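Local coordinates for protein D-alanyl-lipoteichoic acid synthetase (Streptococcus pneumoniae, PDB 3BMA) that probably takes part in lipoteichoic acid biosynthesis at the cell membrane, in the D-alanylation of the polymer, as a DltD-family protein, at residues Ala210-Leu213 / Lys214-Pro217; His9-Gly12 / Ala13-Ser17; Pro297-Lys301 / Lys302-Tyr306. The protein carries 1 engineered substitution. All coordinates share one frame; numbering follows the deposited sequence.

Interaction 1 (Ala210-Leu213 / Lys214-Pro217)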
loop_
_atom_site.group_PDB
_atom_site.type_symbol
_atom_site.label_atom_id
_atom_site.label_comp_id
_atom_site.label_asym_id
_atom_site.label_seq_id
_atom_site.Cartn_x
_atom_site.Cartn_y
_atom_site.Cartn_z
ATOM N N ALA C 210 42.970 -12.073 -24.020
ATOM C CA ALA C 210 43.311 -12.964 -25.141
ATOM C C ALA C 210 44.673 -12.707 -25.797
ATOM O O ALA C 210 45.278 -13.632 -26.348
ATOM C CB ALA C 210 42.202 -12.956 -26.192
ATOM N N LYS C 211 45.150 -11.465 -25.734
ATOM C CA LYS C 211 46.439 -11.099 -26.329
ATOM C C LYS C 211 47.646 -11.569 -25.512
ATOM O O LYS C 211 48.719 -11.810 -26.071
ATOM C CB LYS C 211 46.525 -9.587 -26.593
ATOM C CG LYS C 211 45.695 -9.064 -27.787
ATOM C CD LYS C 211 46.318 -9.342 -29.163
ATOM C CE LYS C 211 45.655 -10.519 -29.884
ATOM N NZ LYS C 211 44.214 -10.286 -30.189
ATOM N N TYR C 212 47.465 -11.704 -24.200
ATOM C CA TYR C 212 48.539 -12.158 -23.309
ATOM C C TYR C 212 48.603 -13.687 -23.157
ATOM O O TYR C 212 49.493 -14.212 -22.480
ATOM C CB TYR C 212 48.422 -11.492 -21.933
ATOM C CG TYR C 212 48.673 -10.000 -21.934
ATOM C CD1 TYR C 212 49.969 -9.493 -21.972
ATOM C CD2 TYR C 212 47.613 -9.096 -21.884
ATOM C CE1 TYR C 212 50.206 -8.122 -21.974
ATOM C CE2 TYR C 212 47.837 -7.720 -21.879
ATOM C CZ TYR C 212 49.137 -7.241 -21.923
ATOM O OH TYR C 212 49.372 -5.884 -21.920
ATOM N N LEU C 213 47.665 -14.391 -23.788
ATOM C CA LEU C 213 47.625 -15.852 -23.732
ATOM C C LEU C 213 48.676 -16.488 -24.639
ATOM O O LEU C 213 49.186 -17.568 -24.343
ATOM C CB LEU C 213 46.230 -16.380 -24.094
ATOM C CG LEU C 213 45.022 -15.991 -23.230
ATOM C CD1 LEU C 213 43.742 -16.584 -23.801
ATOM C CD2 LEU C 213 45.197 -16.401 -21.777
ATOM N N LYS C 214 48.998 -15.813 -25.739
ATOM C CA LYS C 214 49.955 -16.328 -26.720
ATOM C C LYS C 214 51.406 -16.282 -26.233
ATOM O O LYS C 214 52.194 -17.181 -26.539
ATOM C CB LYS C 214 49.809 -15.578 -28.048
ATOM C CG LYS C 214 48.461 -15.791 -28.723
ATOM C CD LYS C 214 48.146 -14.683 -29.713
ATOM C CE LYS C 214 46.730 -14.823 -30.252
ATOM N NZ LYS C 214 46.364 -13.695 -31.153
ATOM N N ILE C 215 51.745 -15.251 -25.460
ATOM C CA ILE C 215 53.117 -15.042 -24.981
ATOM C C ILE C 215 53.518 -15.937 -23.795
ATOM O O ILE C 215 54.707 -16.096 -23.505
ATOM C CB ILE C 215 53.400 -13.544 -24.648
ATOM C CG1 ILE C 215 52.522 -13.058 -23.484
ATOM C CG2 ILE C 215 53.218 -12.670 -25.895
ATOM C CD1 ILE C 215 53.073 -11.849 -22.741
ATOM N N LEU C 216 52.525 -16.516 -23.122
ATOM C CA LEU C 216 52.755 -17.374 -21.956
ATOM C C LEU C 216 53.103 -18.817 -22.337
ATOM O O LEU C 216 52.554 -19.343 -23.309
ATOM C CB LEU C 216 51.530 -17.347 -21.027
ATOM C CG LEU C 216 51.617 -16.534 -19.727
ATOM C CD1 LEU C 216 52.157 -15.119 -19.936
ATOM C CD2 LEU C 216 50.268 -16.509 -19.020
ATOM N N PRO C 217 54.028 -19.455 -21.580
ATOM C CA PRO C 217 54.330 -20.879 -21.762
ATOM C C PRO C 217 53.131 -21.766 -21.449
ATOM O O PRO C 217 52.316 -21.422 -20.595
ATOM C CB PRO C 217 55.448 -21.135 -20.745
ATOM C CG PRO C 217 55.319 -20.054 -19.744
ATOM C CD PRO C 217 54.866 -18.861 -20.521
#
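Ile215 sets CG1 between its own backbone N and carbonyl carbon (chi1 64°), and this brings the CG1-CD1 arm alongside the ring of Tyr212. There CD1 of Ile215 meets CD1 of Tyr212 at 4.0 Å, arriving at the ring edge and in the ring plane, and the two side chains run side by side in the same direction. The same ethyl arm also rests on the backbone, with Ile215 CG1 3.4 Å from Tyr212 O. Leu216 reaches that carbonyl as well, its CD1 lying 3.8 Å from Tyr212 O. This stretch runs from helix 202-210 into the loop that leads on to helix 222-235, and it lies against helix 60-66: Tyr212 and Leu216 both touch Val62, while Leu213 O accepts a hydrogen bond from Lys66 NZ. Lys211 and Lys214 also lie alongside each other. Lys214 is extended beyond CG, whereas Lys211 bends repeatedly, and CE of Lys211 comes 3.5 Å from NZ of Lys214. Their ammonium nitrogens, Lys211 NZ and Lys214 NZ, are 4.1 Å apart, a like-charged pair at the exposed surface whose repulsion is probably eased by solvent.

Interaction 2 (His9-Gly12 / Ala13-Ser17)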
loop_
_atom_site.group_PDB
_atom_site.type_symbol
_atom_site.label_atom_id
_atom_site.label_comp_id
_atom_site.label_asym_id
_atom_site.label_seq_id
_atom_site.Cartn_x
_atom_site.Cartn_y
_atom_site.Cartn_z
ATOM N N HIS C 9 22.615 -19.813 -17.486
ATOM C CA HIS C 9 23.908 -19.144 -17.570
ATOM C C HIS C 9 24.604 -19.318 -18.916
ATOM O O HIS C 9 24.637 -20.414 -19.476
ATOM C CB HIS C 9 24.814 -19.648 -16.443
ATOM C CG HIS C 9 24.231 -19.467 -15.076
ATOM N ND1 HIS C 9 24.439 -18.334 -14.321
ATOM C CD2 HIS C 9 23.433 -20.272 -14.333
ATOM C CE1 HIS C 9 23.799 -18.450 -13.170
ATOM N NE2 HIS C 9 23.181 -19.616 -13.153
ATOM N N ASN C 10 25.153 -18.219 -19.425
ATOM C CA ASN C 10 26.011 -18.249 -20.601
ATOM C C ASN C 10 27.454 -17.988 -20.179
ATOM O O ASN C 10 27.763 -16.920 -19.651
ATOM C CB ASN C 10 25.548 -17.217 -21.633
ATOM C CG ASN C 10 26.405 -17.211 -22.888
ATOM O OD1 ASN C 10 26.958 -16.178 -23.267
ATOM N ND2 ASN C 10 26.517 -18.364 -23.539
ATOM N N LEU C 11 28.322 -18.972 -20.406
ATOM C CA LEU C 11 29.731 -18.906 -19.998
ATOM C C LEU C 11 30.510 -17.792 -20.706
ATOM O O LEU C 11 31.372 -17.148 -20.096
ATOM C CB LEU C 11 30.407 -20.273 -20.205
ATOM C CG LEU C 11 31.914 -20.487 -19.993
ATOM C CD1 LEU C 11 32.363 -20.078 -18.604
ATOM C CD2 LEU C 11 32.294 -21.936 -20.265
ATOM N N GLY C 12 30.188 -17.569 -21.980
ATOM C CA GLY C 12 30.822 -16.534 -22.793
ATOM C C GLY C 12 30.605 -15.123 -22.278
ATOM O O GLY C 12 31.556 -14.342 -22.195
ATOM N N ALA C 13 29.359 -14.809 -21.919
ATOM C CA ALA C 13 28.979 -13.479 -21.425
ATOM C C ALA C 13 29.576 -13.169 -20.058
ATOM O O ALA C 13 29.893 -12.016 -19.758
ATOM C CB ALA C 13 27.466 -13.337 -21.384
ATOM N N GLU C 14 29.730 -14.209 -19.244
ATOM C CA GLU C 14 30.272 -14.081 -17.895
ATOM C C GLU C 14 31.771 -13.832 -17.868
ATOM O O GLU C 14 32.258 -13.101 -17.009
ATOM C CB GLU C 14 29.930 -15.316 -17.076
ATOM C CG GLU C 14 28.456 -15.427 -16.789
ATOM C CD GLU C 14 28.052 -16.813 -16.374
ATOM O OE1 GLU C 14 28.903 -17.556 -15.842
ATOM O OE2 GLU C 14 26.875 -17.155 -16.579
ATOM N N LYS C 15 32.490 -14.442 -18.808
ATOM C CA LYS C 15 33.929 -14.244 -18.937
ATOM C C LYS C 15 34.258 -12.816 -19.356
ATOM O O LYS C 15 35.237 -12.238 -18.878
ATOM C CB LYS C 15 34.532 -15.246 -19.926
ATOM C CG LYS C 15 34.642 -16.657 -19.373
ATOM C CD LYS C 15 35.427 -17.567 -20.302
ATOM C CE LYS C 15 35.838 -18.847 -19.585
ATOM N NZ LYS C 15 36.493 -19.817 -20.502
ATOM N N ARG C 16 33.426 -12.254 -20.232
ATOM C CA ARG C 16 33.598 -10.876 -20.700
ATOM C C ARG C 16 33.282 -9.849 -19.611
ATOM O O ARG C 16 33.948 -8.817 -19.517
ATOM C CB ARG C 16 32.753 -10.622 -21.950
ATOM C CG ARG C 16 33.169 -11.481 -23.126
ATOM C CD ARG C 16 32.343 -11.217 -24.363
ATOM N NE ARG C 16 32.139 -12.463 -25.098
ATOM C CZ ARG C 16 30.978 -13.107 -25.180
ATOM N NH1 ARG C 16 29.892 -12.613 -24.602
ATOM N NH2 ARG C 16 30.896 -14.239 -25.867
ATOM N N SER C 17 32.279 -10.151 -18.790
ATOM C CA SER C 17 31.894 -9.304 -17.658
ATOM C C SER C 17 32.951 -9.315 -16.560
ATOM O O SER C 17 33.198 -8.294 -15.917
ATOM C CB SER C 17 30.560 -9.769 -17.074
ATOM O OG SER C 17 29.550 -9.775 -18.063
HETATM O O HOH W 1 28.769 -16.206 -25.608
#
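Asn10 uses its side-chain oxygen to cap the first turn of helix 11-18. Ala13 N donates to Asn10 OD1 at 3.1 Å with an N-H...O angle of 142°, coming from above the amide plane. CG of Asn10 stands opposite its own backbone N (chi1 -180°), which carries OD1 forward to the start of the helix. The same oxygen accepts from a water at 3.0 Å, and that water in turn accepts from Arg16 NH2, bridging the cap to a side chain six residues on.

This is an N-cap, with Asn10 immediately before the helix near the start of the modelled chain, and the regular i to i+4 ladder takes over from it. Lys15 N reaches Leu11 O at 3.2 Å, while Glu14 N to Asn10 O and Arg16 N to Gly12 O are weak. Gly12 O also lies over the centre of the Arg16 guanidinium face, 3.2 Å above its plane, and the guanidinium N-H groups are not aimed at it. Further along, Ala13 O takes two bonds from Ser17, from N and from OG, which approach opposite faces of the carbonyl plane; Ser17 OG also bonds to Gln31 NE2.

Glu14 OE2 sits 3.2 Å from His9 CB, at the edge of the imidazole, with carboxylate and ring nearly perpendicular (89°). Glu14 OE2 also faces another acceptor, Asn10 O, at 3.2 Å, and Glu14 OE1 is close to the like-charged Asp38 OD1; such surroundings could raise the glutamate's pKa. His9 ND1 has a weak bond to Arg34 O.

Interaction 3 (Pro297-Lys301 / Lys302-Tyr306)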
loop_
_atom_site.group_PDB
_atom_site.type_symbol
_atom_site.label_atom_id
_atom_site.label_comp_id
_atom_site.label_asym_id
_atom_site.label_seq_id
_atom_site.Cartn_x
_atom_site.Cartn_y
_atom_site.Cartn_z
ATOM N N PRO C 297 49.278 -3.589 -0.738
ATOM C CA PRO C 297 50.290 -3.189 -1.721
ATOM C C PRO C 297 51.317 -2.204 -1.159
ATOM O O PRO C 297 51.021 -1.486 -0.195
ATOM C CB PRO C 297 49.464 -2.492 -2.817
ATOM C CG PRO C 297 48.035 -2.772 -2.496
ATOM C CD PRO C 297 47.988 -2.942 -1.020
ATOM N N PRO C 298 52.531 -2.181 -1.742
ATOM C CA PRO C 298 53.465 -1.118 -1.415
ATOM C C PRO C 298 53.314 0.105 -2.325
ATOM O O PRO C 298 52.584 0.066 -3.321
ATOM C CB PRO C 298 54.816 -1.776 -1.671
ATOM C CG PRO C 298 54.561 -2.684 -2.822
ATOM C CD PRO C 298 53.127 -3.154 -2.682
ATOM N N VAL C 299 53.999 1.184 -1.964
ATOM C CA VAL C 299 54.211 2.307 -2.866
ATOM C C VAL C 299 55.613 2.107 -3.453
ATOM O O VAL C 299 56.473 1.511 -2.802
ATOM C CB VAL C 299 54.049 3.669 -2.123
ATOM C CG1 VAL C 299 54.470 4.852 -2.986
ATOM C CG2 VAL C 299 52.609 3.860 -1.683
ATOM N N ASN C 300 55.808 2.539 -4.699
ATOM C CA ASN C 300 57.126 2.599 -5.335
ATOM C C ASN C 300 58.116 3.338 -4.422
ATOM O O ASN C 300 57.889 4.500 -4.070
ATOM C CB ASN C 300 56.989 3.287 -6.703
ATOM C CG ASN C 300 58.225 3.139 -7.584
ATOM O OD1 ASN C 300 59.325 3.547 -7.218
ATOM N ND2 ASN C 300 58.030 2.587 -8.776
ATOM N N LYS C 301 59.187 2.646 -4.024
ATOM C CA LYS C 301 60.168 3.180 -3.063
ATOM C C LYS C 301 60.988 4.332 -3.638
ATOM O O LYS C 301 61.277 5.304 -2.931
ATOM C CB LYS C 301 61.086 2.067 -2.541
ATOM C CG LYS C 301 62.059 2.489 -1.431
ATOM C CD LYS C 301 62.782 1.296 -0.813
ATOM C CE LYS C 301 62.191 0.897 0.541
ATOM N NZ LYS C 301 60.784 0.397 0.473
ATOM N N LYS C 302 61.341 4.219 -4.920
ATOM C CA LYS C 302 62.078 5.278 -5.609
ATOM C C LYS C 302 61.223 6.529 -5.775
ATOM O O LYS C 302 61.748 7.648 -5.790
ATOM C CB LYS C 302 62.617 4.798 -6.959
ATOM C CG LYS C 302 63.891 3.970 -6.846
ATOM C CD LYS C 302 64.575 3.790 -8.192
ATOM C CE LYS C 302 65.829 2.939 -8.055
ATOM N NZ LYS C 302 66.519 2.746 -9.359
ATOM N N TRP C 303 59.908 6.334 -5.878
ATOM C CA TRP C 303 58.954 7.431 -5.915
ATOM C C TRP C 303 58.798 8.065 -4.541
ATOM O O TRP C 303 58.788 9.290 -4.421
ATOM C CB TRP C 303 57.595 6.950 -6.429
ATOM C CG TRP C 303 56.446 7.857 -6.075
ATOM C CD1 TRP C 303 55.450 7.602 -5.176
ATOM C CD2 TRP C 303 56.189 9.171 -6.597
ATOM N NE1 TRP C 303 54.581 8.666 -5.112
ATOM C CE2 TRP C 303 55.011 9.644 -5.972
ATOM C CE3 TRP C 303 56.837 9.994 -7.532
ATOM C CZ2 TRP C 303 54.466 10.905 -6.251
ATOM C CZ3 TRP C 303 56.294 11.245 -7.809
ATOM C CH2 TRP C 303 55.120 11.687 -7.169
ATOM N N MET C 304 58.682 7.225 -3.513
ATOM C CA MET C 304 58.414 7.702 -2.158
ATOM C C MET C 304 59.627 8.394 -1.514
ATOM O O MET C 304 59.463 9.248 -0.641
ATOM C CB MET C 304 57.791 6.593 -1.286
ATOM C CG MET C 304 58.710 5.809 -0.363
ATOM S SD MET C 304 57.743 4.741 0.741
ATOM C CE MET C 304 57.432 3.362 -0.331
ATOM N N ASP C 305 60.828 8.027 -1.964
ATOM C CA ASP C 305 62.059 8.726 -1.590
ATOM C C ASP C 305 62.103 10.108 -2.236
ATOM O O ASP C 305 62.533 11.077 -1.608
ATOM C CB ASP C 305 63.298 7.921 -2.002
ATOM C CG ASP C 305 63.549 6.716 -1.104
ATOM O OD1 ASP C 305 63.019 6.673 0.029
ATOM O OD2 ASP C 305 64.291 5.808 -1.537
ATOM N N TYR C 306 61.651 10.181 -3.488
ATOM C CA TYR C 306 61.578 11.441 -4.230
ATOM C C TYR C 306 60.501 12.370 -3.670
ATOM O O TYR C 306 60.753 13.559 -3.466
ATOM C CB TYR C 306 61.337 11.187 -5.725
ATOM C CG TYR C 306 61.448 12.432 -6.583
ATOM C CD1 TYR C 306 62.695 12.912 -6.988
ATOM C CD2 TYR C 306 60.309 13.133 -6.990
ATOM C CE1 TYR C 306 62.807 14.057 -7.774
ATOM C CE2 TYR C 306 60.411 14.281 -7.776
ATOM C CZ TYR C 306 61.663 14.737 -8.162
ATOM O OH TYR C 306 61.777 15.866 -8.938
#
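Met304 N donates to Asn300 O at 2.9 Å, and the side chain of the same asparagine serves the next N-H back: Trp303 N bonds to Asn300 OD1 at 3.1 Å, from above the amide plane. The carboxamide gets there with CG turned anti to the backbone N (chi1 -167°). Its other end is fixed too, since Asn300 ND2 donates to Met242 O. One residue on, Asp305 N closes the following turn on Lys301 O at 2.9 Å.

Asn300 is thus the N-cap of helix 301-307, which follows strand 291-296 of the central parallel sheet, an alpha/beta layout consistent with the SGNH hydrolase clan. Val299, just ahead of the cap, works on the apolar side. CG1 of Val299 meets CD1 of Trp303 at 3.6 Å, at the indole edge and in its plane. CB of Val299 lies 3.8 Å from the methyl CE of Met304, and the bend at chi3 (81°) contributes to placing Met304 CE 3.2 Å from Val299 O. From helix 311-326, Tyr314 touches Val299 and Glu311 touches Met304.

With both oxygen and nitrogen bonded, the O/N assignment of the buried Asn300 carboxamide is well supported, and the N-H groups of Trp303 and Met304 are paired at the start of the helix.

The three contacts are local and separate, following one another along the chain in the order interaction 2, interaction 1, interaction 3. Interactions 1 and 2 are the nearer pair, with centres 20 Å apart and nearest atoms about 9 Å apart, on the same side of the chain's centre; helix 60-66 links them loosely, packing on Tyr212 and Leu216 and supplying Glu65 for a weak, long ion pair with Lys15. Interaction 3 lies farther off, its centre 30 Å from that of interaction 1 and 38 Å from that of interaction 2, across the chain's centre from the latter. Interactions 2 and 3 both begin a helix with an asparagine N-cap, whereas interaction 1 lies where helix 202-210 passes into a loop.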